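Local atomic coordinates of endo-beta-1,4-glucanase (Bacillus licheniformis, PDB entry 2JEN), a protein that probably hydrolyses the beta-1,4-linked glucan backbone of xyloglucan, as a family 12 xyloglucanase acting on plant cell-wall polysaccharide. Residues I156-N161 with A211-R216. The protein carries 1 engineered substitution. Numbering follows the deposited sequence.
Sequences IMIWLN and ANLNIR. With GLC (alpha-D-glucopyranose), chain B; GLC (alpha-D-glucopyranose), chain C.
Ile-158 and Leu-160 meet Ala-211, Leu-213 and Ile-215 in a buried, wholly apolar contact between the two sheets of the fold, strand 154-163 of the mixed sheet lying across from edge strand 210-214 of the antiparallel one. Ile-158 works with both branches. Its CG2 meets Leu-213 CD1 tip to tip at 3.9 Å, while its CD1 touches Ile-215 CD1 at 3.8 Å, the two isoleucines crossing at a slant. Ile-215 follows the N-cap residue Asn-214; its chi2 of -47° bends the chain and helps bring the terminal methyl to Ile-158. Leu-160 straddles Ala-211, with CD1 and CD2 each 4.0 Å from the alanine CB. Trp-182 of strand 180-192 also packs against Ile-158, Leu-160 and Leu-213. At the end of strand 210-214, Asn-214 caps helix 215-225: its OD1 accepts from Arg-216 N at 3.0 Å, the donor standing 53° out of the carbonyl plane.

The alternate residues of strand 154-163 turn their side chains to the glycan. Met-157, bent at chi3 (80°), sets SD 3.4 Å from O3 of the chain C glucose and CE 3.6 Å from O5 of the chain B glucose, and the edge of the Trp-159 ring reaches the chain C sugar, with CH2 3.6 Å from its O2. With Met-157 cut back to an alanine, both the thioether sulfur and the methyl would go, which is likely to leave a gap beside the two glucose units. Glu-243 also hydrogen-bonds both glucose units, one through each carboxylate oxygen. One strand with an oily face on the inter-sheet core and the other lining the substrate cleft is characteristic of the family 12 beta-jelly-roll sandwich.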
ATOM      1  N   ILE A 156      11.945  -8.151  33.683  1.00 11.05           N
ATOM      2  CA  ILE A 156      13.080  -7.270  33.828  1.00 11.19           C
ATOM      3  C   ILE A 156      13.291  -6.559  32.497  1.00 10.48           C
ATOM      4  O   ILE A 156      13.334  -7.222  31.466  1.00 11.45           O
ATOM      5  CB  ILE A 156      14.331  -8.044  34.224  1.00 11.70           C
ATOM      6  CG1 ILE A 156      14.120  -8.770  35.539  1.00 13.11           C
ATOM      7  CG2 ILE A 156      15.550  -7.127  34.240  1.00 13.33           C
ATOM      8  CD1 ILE A 156      15.287  -9.785  35.829  1.00 14.11           C
ATOM      9  N   MET A 157      13.373  -5.246  32.517  1.00 11.05           N
ATOM     10  CA  MET A 157      13.640  -4.468  31.332  1.00 11.08           C
ATOM     11  C   MET A 157      14.988  -3.775  31.456  1.00 11.40           C
ATOM     12  O   MET A 157      15.352  -3.265  32.528  1.00 13.01           O
ATOM     13  CB  MET A 157      12.578  -3.405  31.133  1.00 11.48           C
ATOM     14  CG  MET A 157      11.192  -3.931  31.112  1.00 11.76           C
ATOM     15  SD  MET A 157      10.057  -2.738  30.409  1.00 15.27           S
ATOM     16  CE  MET A 157      10.353  -2.967  28.643  1.00 16.85           C
ATOM     17  N   ILE A 158      15.733  -3.724  30.373  1.00 10.81           N
ATOM     18  CA  ILE A 158      17.032  -3.065  30.324  1.00 11.03           C
ATOM     19  C   ILE A 158      17.008  -2.144  29.136  1.00 10.26           C
ATOM     20  O   ILE A 158      17.121  -2.605  27.984  1.00 10.92           O
ATOM     21  CB  ILE A 158      18.205  -4.061  30.296  1.00 11.83           C
ATOM     22  CG1 ILE A 158      18.117  -5.091  31.427  1.00 12.16           C
ATOM     23  CG2 ILE A 158      19.537  -3.282  30.308  1.00 12.56           C
ATOM     24  CD1 ILE A 158      19.148  -6.165  31.404  1.00 13.64           C
ATOM     25  N   TRP A 159      16.849  -0.860  29.386  1.00 10.69           N
ATOM     26  CA  TRP A 159      16.686   0.134  28.339  1.00  9.91           C
ATOM     27  C   TRP A 159      18.039   0.715  27.925  1.00 10.47           C
ATOM     28  O   TRP A 159      18.736   1.350  28.728  1.00 12.22           O
ATOM     29  CB  TRP A 159      15.783   1.303  28.745  1.00 11.06           C
ATOM     30  CG  TRP A 159      14.381   0.987  29.165  1.00 11.09           C
ATOM     31  CD1 TRP A 159      13.889  -0.157  29.735  1.00 11.94           C
ATOM     32  CD2 TRP A 159      13.300   1.914  29.125  1.00 10.24           C
ATOM     33  NE1 TRP A 159      12.544  -0.002  30.009  1.00 12.45           N
ATOM     34  CE2 TRP A 159      12.170   1.268  29.651  1.00 11.54           C
ATOM     35  CE3 TRP A 159      13.183   3.222  28.694  1.00 11.28           C
ATOM     36  CZ2 TRP A 159      10.929   1.896  29.757  1.00 12.34           C
ATOM     37  CZ3 TRP A 159      11.931   3.847  28.792  1.00 12.05           C
ATOM     38  CH2 TRP A 159      10.836   3.170  29.340  1.00 11.63           C
ATOM     39  N   LEU A 160      18.406   0.493  26.670  1.00 10.58           N
ATOM     40  CA  LEU A 160      19.596   1.074  26.073  1.00 10.85           C
ATOM     41  C   LEU A 160      19.314   2.416  25.439  1.00 11.88           C
ATOM     42  O   LEU A 160      20.240   3.185  25.192  1.00 12.24           O
ATOM     43  CB  LEU A 160      20.185   0.117  25.058  1.00 10.97           C
ATOM     44  CG  LEU A 160      20.611  -1.251  25.559  1.00 11.09           C
ATOM     45  CD1 LEU A 160      21.274  -2.078  24.448  1.00 12.71           C
ATOM     46  CD2 LEU A 160      21.497  -1.201  26.822  1.00 13.76           C
ATOM     47  N   ASN A 161      18.037   2.696  25.166  1.00 10.82           N
ATOM     48  CA  ASN A 161      17.624   3.978  24.635  1.00 11.34           C
ATOM     49  C   ASN A 161      16.342   4.365  25.327  1.00 11.86           C
ATOM     50  O   ASN A 161      15.432   3.545  25.444  1.00 11.76           O
ATOM     51  CB  ASN A 161      17.381   3.880  23.112  1.00 12.01           C
ATOM     52  CG  ASN A 161      16.920   5.199  22.479  1.00 11.34           C
ATOM     53  OD1 ASN A 161      15.846   5.701  22.812  1.00 13.51           O
ATOM     54  ND2 ASN A 161      17.731   5.748  21.572  1.00 12.75           N
ATOM     55  N   ALA A 211      25.744  -2.923  23.452  1.00 14.08           N
ATOM     56  CA  ALA A 211      26.014  -3.416  24.796  1.00 14.79           C
ATOM     57  C   ALA A 211      26.288  -4.887  24.768  1.00 14.51           C
ATOM     58  O   ALA A 211      25.802  -5.632  23.941  1.00 15.42           O
ATOM     59  CB  ALA A 211      24.863  -3.128  25.733  1.00 16.69           C
ATOM     60  N   ASN A 212      27.131  -5.302  25.696  1.00 14.73           N
ATOM     61  CA  ASN A 212      27.437  -6.674  25.962  1.00 15.35           C
ATOM     62  C   ASN A 212      27.134  -6.875  27.434  1.00 15.94           C
ATOM     63  O   ASN A 212      27.847  -6.341  28.278  1.00 17.19           O
ATOM     64  CB  ASN A 212      28.923  -6.890  25.671  0.50 16.85           C
ATOM     65  CG  ASN A 212      29.250  -8.312  25.453  0.50 20.19           C
ATOM     66  OD1 ASN A 212      28.935  -9.165  26.270  0.50 23.74           O
ATOM     67  ND2 ASN A 212      29.888  -8.596  24.329  0.50 26.67           N
ATOM     68  N   LEU A 213      26.058  -7.586  27.733  1.00 15.08           N
ATOM     69  CA  LEU A 213      25.551  -7.728  29.097  1.00 15.02           C
ATOM     70  C   LEU A 213      25.415  -9.171  29.509  1.00 15.37           C
ATOM     71  O   LEU A 213      25.284 -10.067  28.677  1.00 19.27           O
ATOM     72  CB  LEU A 213      24.192  -7.061  29.226  1.00 15.75           C
ATOM     73  CG  LEU A 213      24.104  -5.595  28.839  1.00 16.36           C
ATOM     74  CD1 LEU A 213      22.655  -5.124  28.851  1.00 19.21           C
ATOM     75  CD2 LEU A 213      24.970  -4.682  29.703  1.00 17.83           C
ATOM     76  N   ASN A 214      25.489  -9.422  30.806  1.00 14.55           N
ATOM     77  CA  ASN A 214      25.167 -10.718  31.363  1.00 13.77           C
ATOM     78  C   ASN A 214      23.931 -10.537  32.226  1.00 14.40           C
ATOM     79  O   ASN A 214      23.958  -9.810  33.232  1.00 14.80           O
ATOM     80  CB  ASN A 214      26.318 -11.236  32.222  1.00 14.64           C
ATOM     81  CG  ASN A 214      26.096 -12.623  32.733  1.00 14.97           C
ATOM     82  OD1 ASN A 214      25.024 -13.209  32.639  1.00 15.53           O
ATOM     83  ND2 ASN A 214      27.148 -13.177  33.366  1.00 19.12           N
ATOM     84  N   ILE A 215      22.814 -11.115  31.799  1.00 13.78           N
ATOM     85  CA  ILE A 215      21.548 -10.939  32.538  1.00 14.58           C
ATOM     86  C   ILE A 215      21.693 -11.385  33.999  1.00 14.78           C
ATOM     87  O   ILE A 215      21.038 -10.842  34.897  1.00 14.13           O
ATOM     88  CB  ILE A 215      20.376 -11.642  31.829  1.00 14.99           C
ATOM     89  CG1 ILE A 215      20.182 -11.125  30.406  1.00 18.39           C
ATOM     90  CG2 ILE A 215      19.080 -11.499  32.614  1.00 14.88           C
ATOM     91  CD1 ILE A 215      20.201  -9.660  30.280  1.00 18.98           C
ATOM     92  N   ARG A 216      22.584 -12.341  34.240  1.00 14.51           N
ATOM     93  CA  ARG A 216      22.807 -12.807  35.607  1.00 15.13           C
ATOM     94  C   ARG A 216      23.283 -11.695  36.524  1.00 14.65           C
ATOM     95  O   ARG A 216      23.018 -11.730  37.738  1.00 14.57           O
ATOM     96  CB  ARG A 216      23.805 -13.958  35.588  1.00 15.17           C
ATOM     97  CG  ARG A 216      23.908 -14.696  36.939  1.00 17.28           C
ATOM     98  CD  ARG A 216      24.934 -15.800  36.905  1.00 20.47           C
ATOM     99  NE  ARG A 216      26.240 -15.207  36.972  1.00 24.59           N
ATOM    100  CZ  ARG A 216      27.386 -15.889  37.006  1.00 27.04           C
ATOM    101  NH1 ARG A 216      27.392 -17.201  36.903  1.00 26.68           N
ATOM    102  NH2 ARG A 216      28.522 -15.232  37.076  1.00 29.75           N
TER
HETATM  103  C1  GLC B   1       6.938  -4.338  29.998  0.50 21.68           C
HETATM  104  C2  GLC B   1       5.541  -4.855  30.331  0.50 21.90           C
HETATM  105  C3  GLC B   1       5.279  -6.090  29.509  0.50 20.63           C
HETATM  106  C4  GLC B   1       5.328  -5.709  28.034  0.50 19.70           C
HETATM  107  C5  GLC B   1       6.742  -5.157  27.802  0.50 19.02           C
HETATM  108  C6  GLC B   1       7.080  -4.875  26.333  0.50 17.83           C
HETATM  109  O1  GLC B   1       7.305  -3.223  30.762  0.50 25.97           O
HETATM  110  O2  GLC B   1       5.341  -5.257  31.668  0.50 21.91           O
HETATM  111  O3  GLC B   1       4.046  -6.612  30.006  0.50 21.86           O
HETATM  112  O4  GLC B   1       5.160  -6.848  27.219  0.50 17.91           O
HETATM  113  O5  GLC B   1       6.923  -4.005  28.613  0.50 21.15           O
HETATM  114  O6  GLC B   1       6.138  -4.011  25.734  0.50 14.49           O
HETATM  115  C1  GLC C   2       5.136   2.112  30.736  1.00 16.65           C
HETATM  116  C2  GLC C   2       6.544   1.614  30.510  1.00 14.05           C
HETATM  117  C3  GLC C   2       6.565   0.365  29.662  1.00 15.37           C
HETATM  118  C4  GLC C   2       5.559  -0.683  30.144  1.00 16.78           C
HETATM  119  C5  GLC C   2       4.204   0.000  30.395  1.00 17.30           C
HETATM  120  C6  GLC C   2       3.213  -0.987  31.004  1.00 20.87           C
HETATM  121  O2  GLC C   2       7.281   2.614  29.841  1.00 15.17           O
HETATM  122  O3  GLC C   2       7.856  -0.185  29.711  1.00 15.22           O
HETATM  123  O4  GLC C   2       5.471  -1.744  29.193  1.00 17.82           O
HETATM  124  O5  GLC C   2       4.370   1.056  31.313  1.00 17.36           O
HETATM  125  O6  GLC C   2       1.897  -0.438  30.916  1.00 22.66           O